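Local structure of cytochrome c552 (Thermochromatium tepidum, 5ZE8) at residues S42-N47 with P208-E213; H103-A108 with C127-T132; F165-E170 with P194-P199. The protein is a low-potential cytochrome c with five hemes that probably passes electrons along its row of c-type hemes in a purple sulfur photosynthetic bacterium. All blocks are in the same frame, centred on the assembly; numbering follows the deposited sequence.

How the interactions relate
Interaction 2 is the buried contact of the three; interactions 1 and 3 lie farther from the centre of the chain and are only partly buried. Interactions 1 and 3 share one heme: 42-47 bonds covalently to its rim, 194-199 supplies an iron ligand, and 208-213 covers the ligand's side of the porphyrin. These last two segments also join directly, through backbone and side-chain hydrogen bonds between Leu210 and residues 194-195. Interaction 2 belongs to the next heme and meets interaction 1 where Cys127 packs on Ser42 and Cys45. Across each contact the meeting is largely apolar; interaction 3 alone adds an arginine gripping a sulfate at the surface.

Interaction 1. Residues S42-N47 with P208-E213; sequences SELCAN and PALTME. With HEC (heme c), chain B.
Leu44 meets Pro208 and Leu210 at the rim of a c-type heme whose Cys-X-X-Cys-His motif begins with Cys45. Helix 42-46 presents Leu44 and Cys45 to one edge of the porphyrin, while 208-213 runs past it as a loop leading into strand 212-214. Pro208 comes first: its ring carbon CD lies 4.1 Å from Leu44 CD2, the two side chains touching tip to tip. Leu44 reaches this far because its CG is anti to the backbone N (chi1 174°), which carries the branched end out from the helix. Leu210, two residues on, meets the same methyl, with its CD1 4.1 Å from Leu44 CD2. That CD1 also lies over the porphyrin, 3.6 Å from the heme meso carbon CHC, so one leucine methyl serves both the helix and the heme. On the helix side, Cys45 SG is bonded to the heme vinyl-derived carbon CAB at 1.9 Å, and the Leu44 carbonyl O approaches the heme methyl CMC at 3.6 Å. Past Thr211 the strand opens with Met212, bent at its last torsion (chi3 -85°), which brings its CE over the same heme face as Leu210, 3.5 Å from pyrrole carbon C4A. Glu213 follows, its OE2 in a salt bridge with Arg158 NH1 and its OE1 hydrogen-bonded to Gln160 NE2.

Interaction 2. Residues H103-A108 with C127-T132; sequences HAPNAA and CVACHT. With HEC (heme c), chain D.
The short Cys-X-X-Cys-His helix 127-131 carries a heme on one side and, through Val128 and Ala129 between its cysteines, packs on Pro105 and Asn106 on the other. Ala129 CB is the centre of the contact: Pro105 CG presses on it at 3.5 Å, a tight fit, while Asn106 OD1 lies 3.7 Å from the same methyl. Asn106 takes no hydrogen bond from the facing helix; its ND2 is instead held by the carbonyl of Ala120 and by Asn126 OD1, which fixes how its amide is turned. Val128 crosses Asn106 at about a right angle, with its CG2 4.1 Å from Asn106 ND2.

The side of the helix turned away from Pro105 does the heme chemistry. Cys127 SG is bonded to heme CAB at 1.8 Å and Cys130 SG to heme CAC at 1.9 Å. His131 NE2 binds the iron at 2.1 Å, with His270 as the second histidine ligand, and Gln160 O accepts a hydrogen bond from His131 ND1. Just past His131, Thr132 OG1 donates to Val128 O over 2.6 Å, the donor tilted 24° from the carbonyl plane, and Arg109 also binds this hydroxyl.

Pro105 begins helix 105-109 directly after Ala104 leaves helix 100-103, whose last residue, His103, ligates the iron of another heme. Helix 127-131 lies between this pair of short helices and its own heme, with helix 42-46 touching Cys127 and strand 159-161 hydrogen-bonded to His131 through Gln160.

Interaction 3. Residues F165-E170 with P194-P199; sequences FPRELE and PHLGEP. With HEC (heme c), chain B; SO4 (sulfate ion), chain G.
Phe165 lies beside His195, an iron ligand of a bis-histidine heme, and the two rings meet rim to rim. Their planes are only 12° apart, but the centroids are 6.0 Å apart and neither ring covers the other; the closest touch is Phe165 CE2 to His195 CB at 3.6 Å. With its CG anti to the carbonyl carbon (chi1 -63°), Phe165 points its far edge at the porphyrin, where CZ comes 3.6 Å from the heme propionate carbon CAD. Leu196 crosses Phe165 at roughly a right angle, its CD2 3.7 Å from Phe165 CB, while its other methyl touches the Arg167 guanidinium. Extended from CG to NE, Arg167 grips a sulfate, probably from the crystallisation liquor, with NH2 donating to sulfate O4 at 2.8 Å and NH1 to O2 over a longer but nearly straight 3.3 Å (166°); the Phe165 rim lies over one guanidinium face. An alanine here keeps CB, and so part of the contact with Leu196, but is likely to open a gap between His195 CB and heme CAD. His195 NE2 binds the iron at 2.1 Å and ND1 donates to Leu210 O, which probably sets the ligand's rotation, while Phe165 adds apolar packing beside it.

Interaction 1. Residues S42-N47 with P208-E213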
loop_
_atom_site.group_PDB
_atom_site.type_symbol
_atom_site.label_atom_id
_atom_site.label_comp_id
_atom_site.label_asym_id
_atom_site.label_seq_id
_atom_site.Cartn_x
_atom_site.Cartn_y
_atom_site.Cartn_z
ATOM N N SER A 42 -10.875 13.440 -13.031
ATOM C CA SER A 42 -10.732 12.077 -13.614
ATOM C C SER A 42 -11.975 11.704 -14.469
ATOM O O SER A 42 -11.913 10.795 -15.340
ATOM C CB SER A 42 -10.476 11.049 -12.514
ATOM O OG SER A 42 -9.331 11.439 -11.728
ATOM N N GLU A 43 -13.122 12.322 -14.148
ATOM C CA GLU A 43 -14.334 12.112 -14.918
ATOM C C GLU A 43 -14.129 12.541 -16.387
ATOM O O GLU A 43 -14.793 11.980 -17.275
ATOM C CB GLU A 43 -15.527 12.854 -14.273
ATOM C CG GLU A 43 -15.827 12.435 -12.874
ATOM C CD GLU A 43 -16.289 10.998 -12.749
ATOM O OE1 GLU A 43 -17.055 10.561 -13.630
ATOM O OE2 GLU A 43 -15.930 10.302 -11.727
ATOM N N LEU A 44 -13.320 13.536 -16.667
ATOM C CA LEU A 44 -13.058 13.940 -18.036
ATOM C C LEU A 44 -12.316 12.837 -18.771
ATOM O O LEU A 44 -12.732 12.410 -19.822
ATOM C CB LEU A 44 -12.239 15.242 -18.123
ATOM C CG LEU A 44 -11.869 15.549 -19.611
ATOM C CD1 LEU A 44 -13.170 15.715 -20.421
ATOM C CD2 LEU A 44 -10.983 16.728 -19.781
ATOM N N CYS A 45 -11.299 12.266 -18.158
ATOM C CA CYS A 45 -10.528 11.181 -18.703
ATOM C C CYS A 45 -11.360 9.979 -18.996
ATOM O O CYS A 45 -11.135 9.300 -19.981
ATOM C CB CYS A 45 -9.359 10.837 -17.763
ATOM S SG CYS A 45 -8.378 12.188 -17.117
ATOM N N ALA A 46 -12.385 9.701 -18.167
ATOM C CA ALA A 46 -13.237 8.560 -18.257
ATOM C C ALA A 46 -14.026 8.580 -19.528
ATOM O O ALA A 46 -14.416 7.524 -19.959
ATOM C CB ALA A 46 -14.235 8.526 -17.122
ATOM N N ASN A 47 -14.164 9.732 -20.146
ATOM C CA ASN A 47 -14.839 9.734 -21.475
ATOM C C ASN A 47 -14.217 8.842 -22.501
ATOM O O ASN A 47 -14.948 8.288 -23.324
ATOM C CB ASN A 47 -14.908 11.133 -21.998
ATOM C CG ASN A 47 -15.918 11.980 -21.273
ATOM O OD1 ASN A 47 -15.635 13.099 -20.925
ATOM N ND2 ASN A 47 -17.122 11.449 -21.084
ATOM N N PRO A 208 -10.897 19.906 -24.093
ATOM C CA PRO A 208 -9.742 20.790 -24.294
ATOM C C PRO A 208 -8.472 19.996 -24.713
ATOM O O PRO A 208 -8.385 18.747 -24.475
ATOM C CB PRO A 208 -9.594 21.392 -22.932
ATOM C CG PRO A 208 -10.034 20.316 -21.966
ATOM C CD PRO A 208 -11.196 19.671 -22.686
ATOM N N ALA A 209 -7.480 20.691 -25.292
ATOM C CA ALA A 209 -6.202 20.086 -25.517
ATOM C C ALA A 209 -5.624 19.597 -24.135
ATOM O O ALA A 209 -5.639 20.306 -23.112
ATOM C CB ALA A 209 -5.252 21.058 -26.183
ATOM N N LEU A 210 -5.162 18.366 -24.153
ATOM C CA LEU A 210 -4.568 17.649 -23.003
ATOM C C LEU A 210 -3.166 17.221 -23.417
ATOM O O LEU A 210 -2.919 16.079 -23.700
ATOM C CB LEU A 210 -5.474 16.424 -22.632
ATOM C CG LEU A 210 -6.844 16.864 -22.094
ATOM C CD1 LEU A 210 -7.603 15.568 -21.883
ATOM C CD2 LEU A 210 -6.745 17.646 -20.759
ATOM N N THR A 211 -2.271 18.192 -23.505
ATOM C CA THR A 211 -1.027 18.051 -24.120
ATOM C C THR A 211 -0.186 17.094 -23.325
ATOM O O THR A 211 -0.271 17.098 -22.081
ATOM C CB THR A 211 -0.391 19.432 -24.126
ATOM O OG1 THR A 211 -1.275 20.271 -24.921
ATOM C CG2 THR A 211 0.999 19.467 -24.730
ATOM N N MET A 212 0.599 16.329 -24.072
ATOM C CA MET A 212 1.239 15.098 -23.553
ATOM C C MET A 212 2.680 15.002 -24.018
ATOM O O MET A 212 2.989 15.488 -25.098
ATOM C CB MET A 212 0.514 13.915 -24.062
ATOM C CG MET A 212 0.958 12.566 -23.501
ATOM S SD MET A 212 -0.077 11.194 -24.061
ATOM C CE MET A 212 -1.342 11.353 -22.827
ATOM N N GLU A 213 3.545 14.389 -23.215
ATOM C CA GLU A 213 4.954 14.170 -23.539
ATOM C C GLU A 213 5.302 12.761 -23.234
ATOM O O GLU A 213 4.796 12.171 -22.245
ATOM C CB GLU A 213 5.806 15.008 -22.592
ATOM C CG GLU A 213 5.628 16.458 -22.841
ATOM C CD GLU A 213 6.566 17.277 -21.997
ATOM O OE1 GLU A 213 6.823 17.082 -20.767
ATOM O OE2 GLU A 213 7.085 18.225 -22.615
HETATM FE FE HEC B . -5.993 9.933 -23.119
HETATM C CHA HEC B . -3.836 7.727 -24.629
HETATM C CHB HEC B . -4.082 9.897 -20.283
HETATM C CHC HEC B . -8.190 12.066 -21.558
HETATM C CHD HEC B . -8.019 9.916 -25.864
HETATM N NA HEC B . -4.271 9.060 -22.578
HETATM C C1A HEC B . -3.531 8.189 -23.366
HETATM C C2A HEC B . -2.361 7.768 -22.669
HETATM C C3A HEC B . -2.430 8.348 -21.418
HETATM C C4A HEC B . -3.597 9.178 -21.362
HETATM C CMA HEC B . -1.406 8.238 -20.297
HETATM C CAA HEC B . -1.349 6.771 -23.161
HETATM C CBA HEC B . -0.390 7.277 -24.246
HETATM C CGA HEC B . 0.663 6.183 -24.352
HETATM O O1A HEC B . 0.429 5.174 -25.025
HETATM O O2A HEC B . 1.815 6.322 -23.895
HETATM N NB HEC B . -6.094 10.822 -21.267
HETATM C C1B HEC B . -5.205 10.645 -20.249
HETATM C C2B HEC B . -5.655 11.373 -19.132
HETATM C C3B HEC B . -6.827 11.986 -19.412
HETATM C C4B HEC B . -7.062 11.627 -20.836
HETATM C CMB HEC B . -4.855 11.313 -17.798
HETATM C CAB HEC B . -7.572 13.011 -18.606
HETATM C CBB HEC B . -6.839 14.124 -18.063
HETATM N NC HEC B . -7.764 10.831 -23.653
HETATM C C1C HEC B . -8.491 11.688 -22.838
HETATM C C2C HEC B . -9.721 12.011 -23.485
HETATM C C3C HEC B . -9.731 11.358 -24.716
HETATM C C4C HEC B . -8.492 10.663 -24.819
HETATM C CMC HEC B . -10.826 12.791 -22.796
HETATM C CAC HEC B . -10.787 11.320 -25.794
HETATM C CBC HEC B . -11.490 12.449 -26.140
HETATM N ND HEC B . -5.932 9.023 -24.818
HETATM C C1D HEC B . -6.866 9.156 -25.834
HETATM C C2D HEC B . -6.504 8.305 -26.947
HETATM C C3D HEC B . -5.353 7.700 -26.630
HETATM C C4D HEC B . -4.998 8.175 -25.260
HETATM C CMD HEC B . -7.274 8.128 -28.260
HETATM C CAD HEC B . -4.617 6.661 -27.439
HETATM C CBD HEC B . -4.999 5.236 -27.035
HETATM C CGD HEC B . -6.397 4.843 -26.665
HETATM O O1D HEC B . -7.255 4.697 -27.593
HETATM O O2D HEC B . -6.663 4.639 -25.439
#

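Interaction 2. Residues H103-A108 with C127-T132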
loop_
_atom_site.group_PDB
_atom_site.type_symbol
_atom_site.label_atom_id
_atom_site.label_comp_id
_atom_site.label_asym_id
_atom_site.label_seq_id
_atom_site.Cartn_x
_atom_site.Cartn_y
_atom_site.Cartn_z
ATOM N N HIS A 103 -1.327 11.729 0.075
ATOM C CA HIS A 103 -2.757 11.331 0.135
ATOM C C HIS A 103 -3.675 12.279 -0.623
ATOM O O HIS A 103 -4.794 11.870 -0.958
ATOM C CB HIS A 103 -3.251 11.235 1.567
ATOM C CG HIS A 103 -2.732 10.077 2.360
ATOM N ND1 HIS A 103 -3.492 8.925 2.517
ATOM C CD2 HIS A 103 -1.555 9.875 3.082
ATOM C CE1 HIS A 103 -2.800 8.071 3.263
ATOM N NE2 HIS A 103 -1.631 8.603 3.623
ATOM N N ALA A 104 -3.286 13.541 -0.866
ATOM C CA ALA A 104 -4.131 14.471 -1.604
ATOM C C ALA A 104 -3.227 15.368 -2.434
ATOM O O ALA A 104 -3.182 16.585 -2.237
ATOM C CB ALA A 104 -5.067 15.214 -0.695
ATOM N N PRO A 105 -2.505 14.778 -3.395
ATOM C CA PRO A 105 -1.462 15.510 -4.072
ATOM C C PRO A 105 -1.870 16.768 -4.724
ATOM O O PRO A 105 -1.116 17.767 -4.684
ATOM C CB PRO A 105 -0.852 14.464 -5.047
ATOM C CG PRO A 105 -1.905 13.422 -5.162
ATOM C CD PRO A 105 -2.548 13.367 -3.819
ATOM N N ASN A 106 -3.056 16.833 -5.363
ATOM C CA ASN A 106 -3.398 18.091 -6.005
ATOM C C ASN A 106 -3.776 19.194 -5.042
ATOM O O ASN A 106 -3.566 20.368 -5.394
ATOM C CB ASN A 106 -4.525 17.854 -6.978
ATOM C CG ASN A 106 -4.179 16.772 -8.034
ATOM O OD1 ASN A 106 -3.069 16.748 -8.640
ATOM N ND2 ASN A 106 -5.200 15.953 -8.347
ATOM N N ALA A 107 -4.227 18.814 -3.879
ATOM C CA ALA A 107 -4.488 19.816 -2.791
ATOM C C ALA A 107 -3.146 20.355 -2.305
ATOM O O ALA A 107 -3.005 21.542 -2.200
ATOM C CB ALA A 107 -5.285 19.209 -1.660
ATOM N N ALA A 108 -2.159 19.463 -2.084
ATOM C CA ALA A 108 -0.868 19.951 -1.645
ATOM C C ALA A 108 -0.264 20.831 -2.754
ATOM O O ALA A 108 0.331 21.862 -2.469
ATOM C CB ALA A 108 -0.024 18.786 -1.383
ATOM N N CYS A 127 -5.894 10.660 -11.844
ATOM C CA CYS A 127 -5.180 10.520 -13.121
ATOM C C CYS A 127 -4.131 11.545 -13.286
ATOM O O CYS A 127 -2.980 11.215 -13.576
ATOM C CB CYS A 127 -6.118 10.540 -14.354
ATOM S SG CYS A 127 -7.727 9.716 -14.169
ATOM N N VAL A 128 -4.486 12.818 -13.126
ATOM C CA VAL A 128 -3.526 13.864 -13.375
ATOM C C VAL A 128 -2.445 13.981 -12.271
ATOM O O VAL A 128 -1.328 14.439 -12.573
ATOM C CB VAL A 128 -4.187 15.235 -13.665
ATOM C CG1 VAL A 128 -5.074 15.119 -14.884
ATOM C CG2 VAL A 128 -4.916 15.694 -12.454
ATOM N N ALA A 129 -2.746 13.537 -11.050
ATOM C CA ALA A 129 -1.697 13.534 -10.021
ATOM C C ALA A 129 -0.579 12.642 -10.426
ATOM O O ALA A 129 0.560 13.055 -10.369
ATOM C CB ALA A 129 -2.247 13.144 -8.670
ATOM N N CYS A 130 -0.880 11.434 -10.847
ATOM C CA CYS A 130 0.207 10.576 -11.261
ATOM C C CYS A 130 0.765 11.000 -12.622
ATOM O O CYS A 130 1.999 10.928 -12.827
ATOM C CB CYS A 130 -0.273 9.151 -11.394
ATOM S SG CYS A 130 -0.275 8.312 -9.811
ATOM N N HIS A 131 -0.111 11.388 -13.551
ATOM C CA HIS A 131 0.339 11.642 -14.904
ATOM C C HIS A 131 0.942 13.022 -15.153
ATOM O O HIS A 131 1.254 13.344 -16.284
ATOM C CB HIS A 131 -0.743 11.280 -15.984
ATOM C CG HIS A 131 -0.919 9.808 -16.140
ATOM N ND1 HIS A 131 -0.053 9.051 -16.941
ATOM C CD2 HIS A 131 -1.804 8.921 -15.575
ATOM C CE1 HIS A 131 -0.429 7.775 -16.820
ATOM N NE2 HIS A 131 -1.482 7.667 -16.032
ATOM N N THR A 132 1.151 13.787 -14.085
ATOM C CA THR A 132 1.928 15.072 -14.215
ATOM C C THR A 132 3.298 14.975 -13.504
ATOM O O THR A 132 4.008 15.975 -13.432
ATOM C CB THR A 132 1.105 16.327 -13.846
ATOM O OG1 THR A 132 0.586 16.236 -12.553
ATOM C CG2 THR A 132 -0.016 16.547 -14.871
HETATM FE FE HEC D . -2.311 5.837 -15.593
HETATM C CHA HEC D . -0.352 4.102 -17.886
HETATM C CHB HEC D . -4.488 6.632 -18.044
HETATM C CHC HEC D . -4.567 7.003 -13.192
HETATM C CHD HEC D . 0.138 5.631 -13.278
HETATM N NA HEC D . -2.413 5.440 -17.534
HETATM C C1A HEC D . -1.546 4.699 -18.293
HETATM C C2A HEC D . -2.075 4.555 -19.621
HETATM C C3A HEC D . -3.251 5.299 -19.676
HETATM C C4A HEC D . -3.432 5.822 -18.386
HETATM C CMA HEC D . -4.227 5.504 -20.836
HETATM C CAA HEC D . -1.436 3.663 -20.706
HETATM C CBA HEC D . -2.064 2.277 -20.514
HETATM C CGA HEC D . -1.544 1.293 -21.546
HETATM O O1A HEC D . -1.426 1.643 -22.755
HETATM O O2A HEC D . -1.401 0.101 -21.226
HETATM N NB HEC D . -4.170 6.676 -15.600
HETATM C C1B HEC D . -4.824 6.934 -16.722
HETATM C C2B HEC D . -6.101 7.523 -16.357
HETATM C C3B HEC D . -6.171 7.589 -15.011
HETATM C C4B HEC D . -4.909 7.089 -14.527
HETATM C CMB HEC D . -7.189 7.883 -17.344
HETATM C CAB HEC D . -7.256 7.931 -14.087
HETATM C CBB HEC D . -8.479 7.265 -14.249
HETATM N NC HEC D . -2.224 6.233 -13.639
HETATM C C1C HEC D . -3.240 6.656 -12.787
HETATM C C2C HEC D . -2.772 6.761 -11.460
HETATM C C3C HEC D . -1.414 6.465 -11.457
HETATM C C4C HEC D . -1.099 6.092 -12.831
HETATM C CMC HEC D . -3.615 7.293 -10.321
HETATM C CAC HEC D . -0.480 6.449 -10.287
HETATM C CBC HEC D . -0.828 5.725 -9.090
HETATM N ND HEC D . -0.529 5.046 -15.584
HETATM C C1D HEC D . 0.362 5.079 -14.527
HETATM C C2D HEC D . 1.638 4.379 -14.858
HETATM C C3D HEC D . 1.484 3.961 -16.136
HETATM C C4D HEC D . 0.132 4.363 -16.606
HETATM C CMD HEC D . 2.869 4.316 -14.018
HETATM C CAD HEC D . 2.509 3.217 -16.938
HETATM C CBD HEC D . 2.456 1.711 -16.651
HETATM C CGD HEC D . 3.735 1.040 -17.132
HETATM O O1D HEC D . 4.496 0.460 -16.347
HETATM O O2D HEC D . 3.944 0.989 -18.332
#

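Interaction 3. Residues F165-E170 with P194-P199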
loop_
_atom_site.group_PDB
_atom_site.type_symbol
_atom_site.label_atom_id
_atom_site.label_comp_id
_atom_site.label_asym_id
_atom_site.label_seq_id
_atom_site.Cartn_x
_atom_site.Cartn_y
_atom_site.Cartn_z
ATOM N N PHE A 165 2.871 10.070 -28.224
ATOM C CA PHE A 165 2.515 10.001 -29.642
ATOM C C PHE A 165 3.643 10.568 -30.496
ATOM O O PHE A 165 3.613 11.760 -30.888
ATOM C CB PHE A 165 1.226 10.789 -29.820
ATOM C CG PHE A 165 0.089 10.185 -29.063
ATOM C CD1 PHE A 165 -0.517 9.119 -29.512
ATOM C CD2 PHE A 165 -0.333 10.749 -27.850
ATOM C CE1 PHE A 165 -1.516 8.484 -28.838
ATOM C CE2 PHE A 165 -1.312 10.137 -27.144
ATOM C CZ PHE A 165 -1.893 8.972 -27.606
ATOM N N PRO A 166 4.696 9.775 -30.710
ATOM C CA PRO A 166 5.852 10.226 -31.448
ATOM C C PRO A 166 5.464 10.195 -32.916
ATOM O O PRO A 166 5.652 9.198 -33.613
ATOM C CB PRO A 166 6.909 9.185 -31.053
ATOM C CG PRO A 166 6.054 7.909 -30.812
ATOM C CD PRO A 166 4.969 8.506 -30.006
ATOM N N ARG A 167 4.960 11.306 -33.356
ATOM C CA ARG A 167 4.431 11.382 -34.690
ATOM C C ARG A 167 5.109 12.458 -35.506
ATOM O O ARG A 167 4.541 12.881 -36.502
ATOM C CB ARG A 167 2.883 11.542 -34.623
ATOM C CG ARG A 167 2.191 10.265 -34.118
ATOM C CD ARG A 167 0.661 10.262 -34.192
ATOM N NE ARG A 167 0.174 9.031 -33.595
ATOM C CZ ARG A 167 -1.096 8.788 -33.283
ATOM N NH1 ARG A 167 -2.018 9.704 -33.516
ATOM N NH2 ARG A 167 -1.427 7.628 -32.711
ATOM N N GLU A 168 6.290 12.917 -35.071
ATOM C CA GLU A 168 6.982 13.962 -35.815
ATOM C C GLU A 168 7.315 13.472 -37.248
ATOM O O GLU A 168 7.012 14.154 -38.281
ATOM C CB GLU A 168 8.205 14.437 -35.058
ATOM C CG GLU A 168 9.094 15.347 -35.879
ATOM C CD GLU A 168 8.791 16.799 -35.726
ATOM O OE1 GLU A 168 7.622 17.203 -35.985
ATOM O OE2 GLU A 168 9.752 17.527 -35.372
ATOM N N LEU A 169 7.796 12.248 -37.376
ATOM C CA LEU A 169 8.104 11.763 -38.725
ATOM C C LEU A 169 6.900 11.837 -39.652
ATOM O O LEU A 169 7.040 12.291 -40.808
ATOM C CB LEU A 169 8.701 10.354 -38.709
ATOM C CG LEU A 169 9.070 9.865 -40.113
ATOM C CD1 LEU A 169 10.110 10.839 -40.698
ATOM C CD2 LEU A 169 9.610 8.454 -40.019
ATOM N N GLU A 170 5.717 11.447 -39.167
ATOM C CA GLU A 170 4.473 11.502 -39.979
ATOM C C GLU A 170 4.109 12.936 -40.377
ATOM O O GLU A 170 3.573 13.182 -41.494
ATOM C CB GLU A 170 3.299 10.802 -39.201
ATOM C CG GLU A 170 1.857 11.047 -39.691
ATOM C CD GLU A 170 0.754 10.676 -38.665
ATOM O OE1 GLU A 170 -0.437 10.992 -38.942
ATOM O OE2 GLU A 170 1.053 10.091 -37.586
ATOM N N PRO A 194 -7.124 14.078 -27.862
ATOM C CA PRO A 194 -6.857 15.410 -27.420
ATOM C C PRO A 194 -5.382 15.671 -27.003
ATOM O O PRO A 194 -5.083 16.747 -26.543
ATOM C CB PRO A 194 -7.702 15.486 -26.157
ATOM C CG PRO A 194 -7.589 14.085 -25.563
ATOM C CD PRO A 194 -7.566 13.175 -26.745
ATOM N N HIS A 195 -4.546 14.649 -27.192
ATOM C CA HIS A 195 -3.153 14.662 -26.780
ATOM C C HIS A 195 -2.186 15.023 -27.941
ATOM O O HIS A 195 -0.971 14.892 -27.752
ATOM C CB HIS A 195 -2.756 13.316 -26.243
ATOM C CG HIS A 195 -3.659 12.773 -25.188
ATOM N ND1 HIS A 195 -3.907 13.472 -24.030
ATOM C CD2 HIS A 195 -4.290 11.572 -25.072
ATOM C CE1 HIS A 195 -4.728 12.735 -23.288
ATOM N NE2 HIS A 195 -4.941 11.577 -23.873
ATOM N N LEU A 196 -2.695 15.614 -29.034
ATOM C CA LEU A 196 -1.875 15.877 -30.266
ATOM C C LEU A 196 -1.717 17.344 -30.565
ATOM O O LEU A 196 -1.497 17.752 -31.747
ATOM C CB LEU A 196 -2.489 15.214 -31.471
ATOM C CG LEU A 196 -2.679 13.711 -31.373
ATOM C CD1 LEU A 196 -3.352 13.093 -32.592
ATOM C CD2 LEU A 196 -1.339 13.073 -31.063
ATOM N N GLY A 197 -1.910 18.155 -29.562
ATOM C CA GLY A 197 -1.703 19.576 -29.657
ATOM C C GLY A 197 -2.922 20.443 -29.866
ATOM O O GLY A 197 -2.760 21.641 -29.924
ATOM N N GLU A 198 -4.129 19.884 -29.931
ATOM C CA GLU A 198 -5.359 20.715 -30.041
ATOM C C GLU A 198 -6.583 20.110 -29.356
ATOM O O GLU A 198 -6.580 18.888 -29.122
ATOM C CB GLU A 198 -5.687 20.963 -31.492
ATOM C CG GLU A 198 -5.834 19.733 -32.359
ATOM C CD GLU A 198 -5.486 20.026 -33.828
ATOM O OE1 GLU A 198 -4.979 19.116 -34.522
ATOM O OE2 GLU A 198 -5.695 21.167 -34.302
ATOM N N PRO A 199 -7.601 20.954 -29.047
ATOM C CA PRO A 199 -8.903 20.449 -28.590
ATOM C C PRO A 199 -9.527 19.571 -29.628
ATOM O O PRO A 199 -9.140 19.608 -30.849
ATOM C CB PRO A 199 -9.748 21.699 -28.355
ATOM C CG PRO A 199 -8.839 22.841 -28.512
ATOM C CD PRO A 199 -7.651 22.416 -29.279
HETATM FE FE HEC B . -5.993 9.933 -23.119
HETATM C CHA HEC B . -3.836 7.727 -24.629
HETATM C CHB HEC B . -4.082 9.897 -20.283
HETATM C CHC HEC B . -8.190 12.066 -21.558
HETATM C CHD HEC B . -8.019 9.916 -25.864
HETATM N NA HEC B . -4.271 9.060 -22.578
HETATM C C1A HEC B . -3.531 8.189 -23.366
HETATM C C2A HEC B . -2.361 7.768 -22.669
HETATM C C3A HEC B . -2.430 8.348 -21.418
HETATM C C4A HEC B . -3.597 9.178 -21.362
HETATM C CMA HEC B . -1.406 8.238 -20.297
HETATM C CAA HEC B . -1.349 6.771 -23.161
HETATM C CBA HEC B . -0.390 7.277 -24.246
HETATM C CGA HEC B . 0.663 6.183 -24.352
HETATM O O1A HEC B . 0.429 5.174 -25.025
HETATM O O2A HEC B . 1.815 6.322 -23.895
HETATM N NB HEC B . -6.094 10.822 -21.267
HETATM C C1B HEC B . -5.205 10.645 -20.249
HETATM C C2B HEC B . -5.655 11.373 -19.132
HETATM C C3B HEC B . -6.827 11.986 -19.412
HETATM C C4B HEC B . -7.062 11.627 -20.836
HETATM C CMB HEC B . -4.855 11.313 -17.798
HETATM C CAB HEC B . -7.572 13.011 -18.606
HETATM C CBB HEC B . -6.839 14.124 -18.063
HETATM N NC HEC B . -7.764 10.831 -23.653
HETATM C C1C HEC B . -8.491 11.688 -22.838
HETATM C C2C HEC B . -9.721 12.011 -23.485
HETATM C C3C HEC B . -9.731 11.358 -24.716
HETATM C C4C HEC B . -8.492 10.663 -24.819
HETATM C CMC HEC B . -10.826 12.791 -22.796
HETATM C CAC HEC B . -10.787 11.320 -25.794
HETATM C CBC HEC B . -11.490 12.449 -26.140
HETATM N ND HEC B . -5.932 9.023 -24.818
HETATM C C1D HEC B . -6.866 9.156 -25.834
HETATM C C2D HEC B . -6.504 8.305 -26.947
HETATM C C3D HEC B . -5.353 7.700 -26.630
HETATM C C4D HEC B . -4.998 8.175 -25.260
HETATM C CMD HEC B . -7.274 8.128 -28.260
HETATM C CAD HEC B . -4.617 6.661 -27.439
HETATM C CBD HEC B . -4.999 5.236 -27.035
HETATM C CGD HEC B . -6.397 4.843 -26.665
HETATM O O1D HEC B . -7.255 4.697 -27.593
HETATM O O2D HEC B . -6.663 4.639 -25.439
HETATM S S SO4 G . -4.843 7.421 -32.416
HETATM O O1 SO4 G . -4.286 7.132 -33.796
HETATM O O2 SO4 G . -4.927 8.904 -32.305
HETATM O O3 SO4 G . -6.204 6.784 -32.138
HETATM O O4 SO4 G . -3.799 6.894 -31.499
#